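Local coordinates for cell division protein FtsZ 1 (Methanocaldococcus jannaschii, PDB 2VAP) that probably forms the cell division ring as a tubulin homologue that binds GTP and polymerises in a GTP-dependent manner, at residues 38-43 with 224-229; 156-161 with 178-183. One frame throughout, in Å; residues are numbered along the deposited sequence.

How the contacts relate
The chain enters the parallel sheet of the GTPase domain at strand 40-45, which carries the first half of contact 1. It then builds further strands and helices before reaching strand 153-160. Contact 2 closes a short loop there, with 16 residues between its segments, as helix 167-181 returns over the strand. The chain goes on through strand 186-191 and helix 204-227, whose end closes contact 1 after 180 residues. The short loop therefore lies wholly within the long one. Strand 124-130 separates the two contact strands. I40 and V158 leave the sheet in roughly opposite directions, and the contacts do not touch; their centres are 20 Å apart.

Contact 1 of 2, residues 38-43 with 224-229; sequences AKITVV and ELITKD
I40 meets T227 and I226 through its terminal methyl. The contact joins strand 40-45 of the Rossmann-like parallel sheet to the last turn of helix 204-227, the long helix that leads from the GTPase domain of FtsZ toward its C-terminal domain. I40 CD1 and T227 CG2 approach tip to tip at 3.6 Å. I226 CD1 reaches the same I40 methyl, I40 CD1, at 4.1 Å, and these two side chains pass at a slant. The helix thus offers two methyls from neighbouring residues to a single methyl of the strand. No hydrogen bond crosses between the segments. I40 can reach that far because its chain is extended: CD1 lies anti to CA (chi2 175°). In T227 the two branches divide the work. CG2 turns to the strand, while OG1 sits between the backbone N and the carbonyl carbon (chi1 64°). The hydroxyl is hydrogen-bonded to the carbonyl oxygen of E62 and makes a weak bond to that of V223, one helical turn back. These bonds should limit rotation of the side chain and keep its methyl on I40. Further out, M124 of the adjacent strand packs on both isoleucines, and V239 of helix 236-243 touches I226. Helical geometry is lost at K228, whose N closes the last turn on E224 O at 3.0 Å.

Contact 2 of 2, residues 156-161 with 178-183; sequences AVVTLP and ERLKQH. With GDP (guanosine-5'-diphosphate), chain B.
L180 points its two methyls at two residues of the strand. CD1 of L180 meets CG1 of V158 at 3.9 Å, and the two methyls meet end on. CD2 of L180 lies over A156, 4.2 Å from the CB atom of A156. A156 and V158 are two residues apart and direct their side chains toward the helix; V157, between them, points away. The leucine reaches V158 because CD1 is anti to CA (chi2 171°). V158 answers with the branch that lies beside its own backbone N, CG1, which is anti to the carbonyl carbon. The contact is wholly apolar and buried. It belongs to a beta-alpha-beta crossover: strand 153-160, helix 167-181 and the parallel strand 186-191, which bonds to A156 and V158 through the backbone. L187 of that strand packs on both residues. L177, one turn earlier in the helix, also touches V158, and A140 of helix 135-149 touches L180. The polar groups of the helix end lie away from this packing. K181 NZ forms a salt bridge to E178 OE1 at 3.3 Å, weak as a hydrogen bond, and H183 N bonds to L180 O at 2.9 Å. Past the strand's end, P161 lines the nucleotide pocket: its CA is 3.5 Å from O2' of GDP, and its CB lies 3.8 Å from the ribose O3' of GDP.

Contact 1 of 2, residues 38-43 with 224-229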
loop_
_atom_site.group_PDB
_atom_site.type_symbol
_atom_site.label_atom_id
_atom_site.label_comp_id
_atom_site.label_asym_id
_atom_site.label_seq_id
_atom_site.Cartn_x
_atom_site.Cartn_y
_atom_site.Cartn_z
ATOM N N ALA A 38 13.868 8.251 -4.401
ATOM C CA ALA A 38 13.221 8.814 -3.221
ATOM C C ALA A 38 13.582 8.033 -1.965
ATOM O O ALA A 38 13.739 6.810 -2.006
ATOM C CB ALA A 38 11.713 8.833 -3.407
ATOM N N LYS A 39 13.722 8.752 -0.855
ATOM C CA LYS A 39 13.838 8.124 0.456
ATOM C C LYS A 39 12.440 7.702 0.890
ATOM O O LYS A 39 11.551 8.541 1.048
ATOM C CB LYS A 39 14.457 9.086 1.474
ATOM C CG LYS A 39 15.933 9.375 1.241
ATOM C CD LYS A 39 16.497 10.290 2.315
ATOM C CE LYS A 39 17.967 10.589 2.069
ATOM N NZ LYS A 39 18.534 11.486 3.113
ATOM N N ILE A 40 12.246 6.395 1.053
ATOM C CA ILE A 40 10.927 5.836 1.346
ATOM C C ILE A 40 10.927 5.088 2.676
ATOM O O ILE A 40 11.834 4.300 2.958
ATOM C CB ILE A 40 10.428 4.908 0.199
ATOM C CG1 ILE A 40 10.348 5.685 -1.122
ATOM C CG2 ILE A 40 9.068 4.281 0.544
ATOM C CD1 ILE A 40 9.996 4.839 -2.334
ATOM N N THR A 41 9.908 5.352 3.487
ATOM C CA THR A 41 9.712 4.645 4.747
ATOM C C THR A 41 8.317 4.019 4.782
ATOM O O THR A 41 7.330 4.663 4.424
ATOM C CB THR A 41 9.917 5.585 5.960
ATOM O OG1 THR A 41 11.213 6.190 5.879
ATOM C CG2 THR A 41 9.809 4.820 7.274
ATOM N N VAL A 42 8.252 2.755 5.195
ATOM C CA VAL A 42 6.979 2.059 5.372
ATOM C C VAL A 42 6.721 1.875 6.867
ATOM O O VAL A 42 7.544 1.292 7.578
ATOM C CB VAL A 42 6.965 0.681 4.654
ATOM C CG1 VAL A 42 5.600 0.014 4.788
ATOM C CG2 VAL A 42 7.338 0.833 3.183
ATOM N N VAL A 43 5.584 2.386 7.333
ATOM C CA VAL A 43 5.207 2.300 8.745
ATOM C C VAL A 43 4.002 1.377 8.925
ATOM O O VAL A 43 2.922 1.640 8.392
ATOM C CB VAL A 43 4.900 3.696 9.353
ATOM C CG1 VAL A 43 4.618 3.584 10.850
ATOM C CG2 VAL A 43 6.054 4.657 9.108
ATOM N N GLU A 224 8.307 -0.851 -4.872
ATOM C CA GLU A 224 9.308 -1.353 -5.816
ATOM C C GLU A 224 9.083 -0.889 -7.258
ATOM O O GLU A 224 9.990 -0.971 -8.093
ATOM C CB GLU A 224 9.447 -2.876 -5.707
ATOM C CG GLU A 224 10.035 -3.315 -4.361
ATOM C CD GLU A 224 10.374 -4.794 -4.280
ATOM O OE1 GLU A 224 9.847 -5.592 -5.084
ATOM O OE2 GLU A 224 11.172 -5.160 -3.390
ATOM N N LEU A 225 7.885 -0.380 -7.539
ATOM C CA LEU A 225 7.623 0.331 -8.789
ATOM C C LEU A 225 8.612 1.493 -8.935
ATOM O O LEU A 225 9.069 1.797 -10.038
ATOM C CB LEU A 225 6.176 0.839 -8.820
ATOM C CG LEU A 225 5.663 1.578 -10.060
ATOM C CD1 LEU A 225 5.552 0.646 -11.258
ATOM C CD2 LEU A 225 4.319 2.218 -9.763
ATOM N N ILE A 226 8.945 2.117 -7.805
ATOM C CA ILE A 226 9.899 3.223 -7.752
ATOM C C ILE A 226 11.339 2.740 -7.532
ATOM O O ILE A 226 12.259 3.187 -8.221
ATOM C CB ILE A 226 9.525 4.238 -6.632
ATOM C CG1 ILE A 226 8.059 4.670 -6.760
ATOM C CG2 ILE A 226 10.461 5.450 -6.654
ATOM C CD1 ILE A 226 7.472 5.290 -5.503
ATOM N N THR A 227 11.523 1.816 -6.587
ATOM C CA THR A 227 12.858 1.501 -6.056
ATOM C C THR A 227 13.615 0.367 -6.749
ATOM O O THR A 227 14.846 0.375 -6.777
ATOM C CB THR A 227 12.807 1.168 -4.546
ATOM O OG1 THR A 227 12.037 -0.023 -4.341
ATOM C CG2 THR A 227 12.197 2.315 -3.751
ATOM N N LYS A 228 12.885 -0.609 -7.281
ATOM C CA LYS A 228 13.504 -1.820 -7.822
ATOM C C LYS A 228 14.043 -1.612 -9.235
ATOM O O LYS A 228 13.484 -0.843 -10.019
ATOM C CB LYS A 228 12.508 -2.986 -7.792
ATOM C CG LYS A 228 13.107 -4.355 -8.096
ATOM C CD LYS A 228 12.087 -5.460 -7.884
ATOM C CE LYS A 228 12.671 -6.822 -8.226
ATOM N NZ LYS A 228 11.743 -7.929 -7.863
ATOM N N ASP A 229 15.143 -2.299 -9.541
ATOM C CA ASP A 229 15.675 -2.348 -10.897
ATOM C C ASP A 229 14.618 -2.959 -11.810
ATOM O O ASP A 229 14.021 -3.983 -11.477
ATOM C CB ASP A 229 16.946 -3.195 -10.938
ATOM C CG ASP A 229 17.612 -3.177 -12.296
ATOM O OD1 ASP A 229 17.431 -4.147 -13.063
ATOM O OD2 ASP A 229 18.306 -2.188 -12.602
#

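Contact 2 of 2, residues 156-161 with 178-183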
loop_
_atom_site.group_PDB
_atom_site.type_symbol
_atom_site.label_atom_id
_atom_site.label_comp_id
_atom_site.label_asym_id
_atom_site.label_seq_id
_atom_site.Cartn_x
_atom_site.Cartn_y
_atom_site.Cartn_z
ATOM N N ALA A 156 -1.455 5.922 2.358
ATOM C CA ALA A 156 -1.927 4.853 3.228
ATOM C C ALA A 156 -2.366 3.656 2.398
ATOM O O ALA A 156 -3.005 3.814 1.358
ATOM C CB ALA A 156 -3.063 5.340 4.112
ATOM N N VAL A 157 -1.991 2.463 2.852
ATOM C CA VAL A 157 -2.459 1.216 2.253
ATOM C C VAL A 157 -3.063 0.395 3.384
ATOM O O VAL A 157 -2.342 -0.185 4.200
ATOM C CB VAL A 157 -1.328 0.427 1.545
ATOM C CG1 VAL A 157 -1.888 -0.825 0.871
ATOM C CG2 VAL A 157 -0.613 1.301 0.517
ATOM N N VAL A 158 -4.390 0.375 3.438
ATOM C CA VAL A 158 -5.107 -0.186 4.581
ATOM C C VAL A 158 -6.212 -1.147 4.158
ATOM O O VAL A 158 -6.744 -1.046 3.049
ATOM C CB VAL A 158 -5.713 0.929 5.485
ATOM C CG1 VAL A 158 -4.612 1.738 6.166
ATOM C CG2 VAL A 158 -6.642 1.845 4.685
ATOM N N THR A 159 -6.550 -2.075 5.049
ATOM C CA THR A 159 -7.670 -2.981 4.820
ATOM C C THR A 159 -8.876 -2.613 5.674
ATOM O O THR A 159 -8.733 -2.053 6.764
ATOM C CB THR A 159 -7.309 -4.459 5.105
ATOM O OG1 THR A 159 -6.940 -4.613 6.481
ATOM C CG2 THR A 159 -6.169 -4.924 4.212
ATOM N N LEU A 160 -10.061 -2.922 5.158
ATOM C CA LEU A 160 -11.285 -2.893 5.947
ATOM C C LEU A 160 -11.613 -4.331 6.347
ATOM O O LEU A 160 -11.335 -5.255 5.583
ATOM C CB LEU A 160 -12.436 -2.274 5.150
ATOM C CG LEU A 160 -12.339 -0.789 4.781
ATOM C CD1 LEU A 160 -13.482 -0.407 3.860
ATOM C CD2 LEU A 160 -12.320 0.110 6.016
ATOM N N PRO A 161 -12.195 -4.528 7.545
ATOM C CA PRO A 161 -12.417 -5.877 8.077
ATOM C C PRO A 161 -13.441 -6.704 7.294
ATOM O O PRO A 161 -14.236 -6.153 6.529
ATOM C CB PRO A 161 -12.933 -5.611 9.496
ATOM C CG PRO A 161 -13.528 -4.258 9.436
ATOM C CD PRO A 161 -12.675 -3.490 8.477
ATOM N N GLU A 178 -12.034 7.756 7.729
ATOM C CA GLU A 178 -12.394 9.170 7.626
ATOM C C GLU A 178 -11.277 10.070 8.165
ATOM O O GLU A 178 -10.981 11.116 7.582
ATOM C CB GLU A 178 -13.713 9.443 8.361
ATOM C CG GLU A 178 -14.270 10.861 8.195
ATOM C CD GLU A 178 -14.709 11.177 6.773
ATOM O OE1 GLU A 178 -14.468 12.315 6.319
ATOM O OE2 GLU A 178 -15.292 10.294 6.107
ATOM N N ARG A 179 -10.662 9.654 9.272
ATOM C CA ARG A 179 -9.547 10.395 9.869
ATOM C C ARG A 179 -8.290 10.341 8.998
ATOM O O ARG A 179 -7.563 11.332 8.892
ATOM C CB ARG A 179 -9.239 9.889 11.281
ATOM C CG ARG A 179 -10.348 10.142 12.299
ATOM C CD ARG A 179 -9.870 9.925 13.732
ATOM N NE ARG A 179 -9.317 8.589 13.953
ATOM C CZ ARG A 179 -10.029 7.519 14.298
ATOM N NH1 ARG A 179 -11.342 7.604 14.467
ATOM N NH2 ARG A 179 -9.421 6.353 14.473
ATOM N N LEU A 180 -8.043 9.184 8.382
ATOM C CA LEU A 180 -6.919 9.012 7.455
ATOM C C LEU A 180 -7.043 9.913 6.230
ATOM O O LEU A 180 -6.056 10.505 5.788
ATOM C CB LEU A 180 -6.793 7.551 7.007
ATOM C CG LEU A 180 -5.924 6.584 7.817
ATOM C CD1 LEU A 180 -6.120 5.163 7.310
ATOM C CD2 LEU A 180 -4.449 6.974 7.761
ATOM N N LYS A 181 -8.261 10.012 5.698
ATOM C CA LYS A 181 -8.562 10.823 4.515
ATOM C C LYS A 181 -8.149 12.289 4.691
ATOM O O LYS A 181 -7.799 12.964 3.721
ATOM C CB LYS A 181 -10.057 10.729 4.188
ATOM C CG LYS A 181 -10.454 11.281 2.822
ATOM C CD LYS A 181 -11.956 11.173 2.579
ATOM C CE LYS A 181 -12.730 12.283 3.280
ATOM N NZ LYS A 181 -14.194 12.185 3.022
ATOM N N GLN A 182 -8.184 12.763 5.934
ATOM C CA GLN A 182 -7.823 14.143 6.257
ATOM C C GLN A 182 -6.313 14.389 6.202
ATOM O O GLN A 182 -5.873 15.538 6.112
ATOM C CB GLN A 182 -8.365 14.530 7.641
ATOM C CG GLN A 182 -9.882 14.405 7.799
ATOM C CD GLN A 182 -10.662 15.401 6.954
ATOM O OE1 GLN A 182 -10.271 16.562 6.814
ATOM N NE2 GLN A 182 -11.777 14.950 6.393
ATOM N N HIS A 183 -5.527 13.312 6.251
ATOM C CA HIS A 183 -4.070 13.417 6.362
ATOM C C HIS A 183 -3.297 12.559 5.354
ATOM O O HIS A 183 -2.124 12.245 5.573
ATOM C CB HIS A 183 -3.618 13.067 7.786
ATOM C CG HIS A 183 -4.287 13.876 8.854
ATOM N ND1 HIS A 183 -3.965 15.193 9.100
ATOM C CD2 HIS A 183 -5.257 13.553 9.741
ATOM C CE1 HIS A 183 -4.711 15.647 10.092
ATOM N NE2 HIS A 183 -5.503 14.671 10.498
HETATM P PB GDP B . -4.822 -3.724 16.400
HETATM O O1B GDP B . -5.535 -3.228 17.635
HETATM O O2B GDP B . -3.507 -4.353 16.796
HETATM O O3B GDP B . -4.578 -2.564 15.468
HETATM O O3A GDP B . -5.774 -4.813 15.692
HETATM P PA GDP B . -5.261 -5.891 14.611
HETATM O O1A GDP B . -4.158 -5.341 13.741
HETATM O O2A GDP B . -4.850 -7.181 15.280
HETATM O "O5'" GDP B . -6.585 -6.141 13.735
HETATM C "C5'" GDP B . -7.224 -5.051 13.078
HETATM C "C4'" GDP B . -7.859 -5.547 11.789
HETATM O "O4'" GDP B . -6.866 -6.146 10.952
HETATM C "C3'" GDP B . -8.900 -6.622 12.055
HETATM O "O3'" GDP B . -10.213 -6.062 12.171
HETATM C "C2'" GDP B . -8.767 -7.567 10.878
HETATM O "O2'" GDP B . -9.651 -7.182 9.823
HETATM C "C1'" GDP B . -7.338 -7.378 10.400
HETATM N N9 GDP B . -6.452 -8.496 10.827
HETATM C C8 GDP B . -6.422 -9.122 12.024
HETATM N N7 GDP B . -5.472 -10.094 12.048
HETATM C C5 GDP B . -4.870 -10.096 10.844
HETATM C C6 GDP B . -3.781 -10.861 10.183
HETATM O O6 GDP B . -3.178 -11.774 10.787
HETATM N N1 GDP B . -3.465 -10.543 8.915
HETATM C C2 GDP B . -4.097 -9.562 8.236
HETATM N N2 GDP B . -3.726 -9.294 6.961
HETATM N N3 GDP B . -5.099 -8.826 8.780
HETATM C C4 GDP B . -5.519 -9.042 10.050
#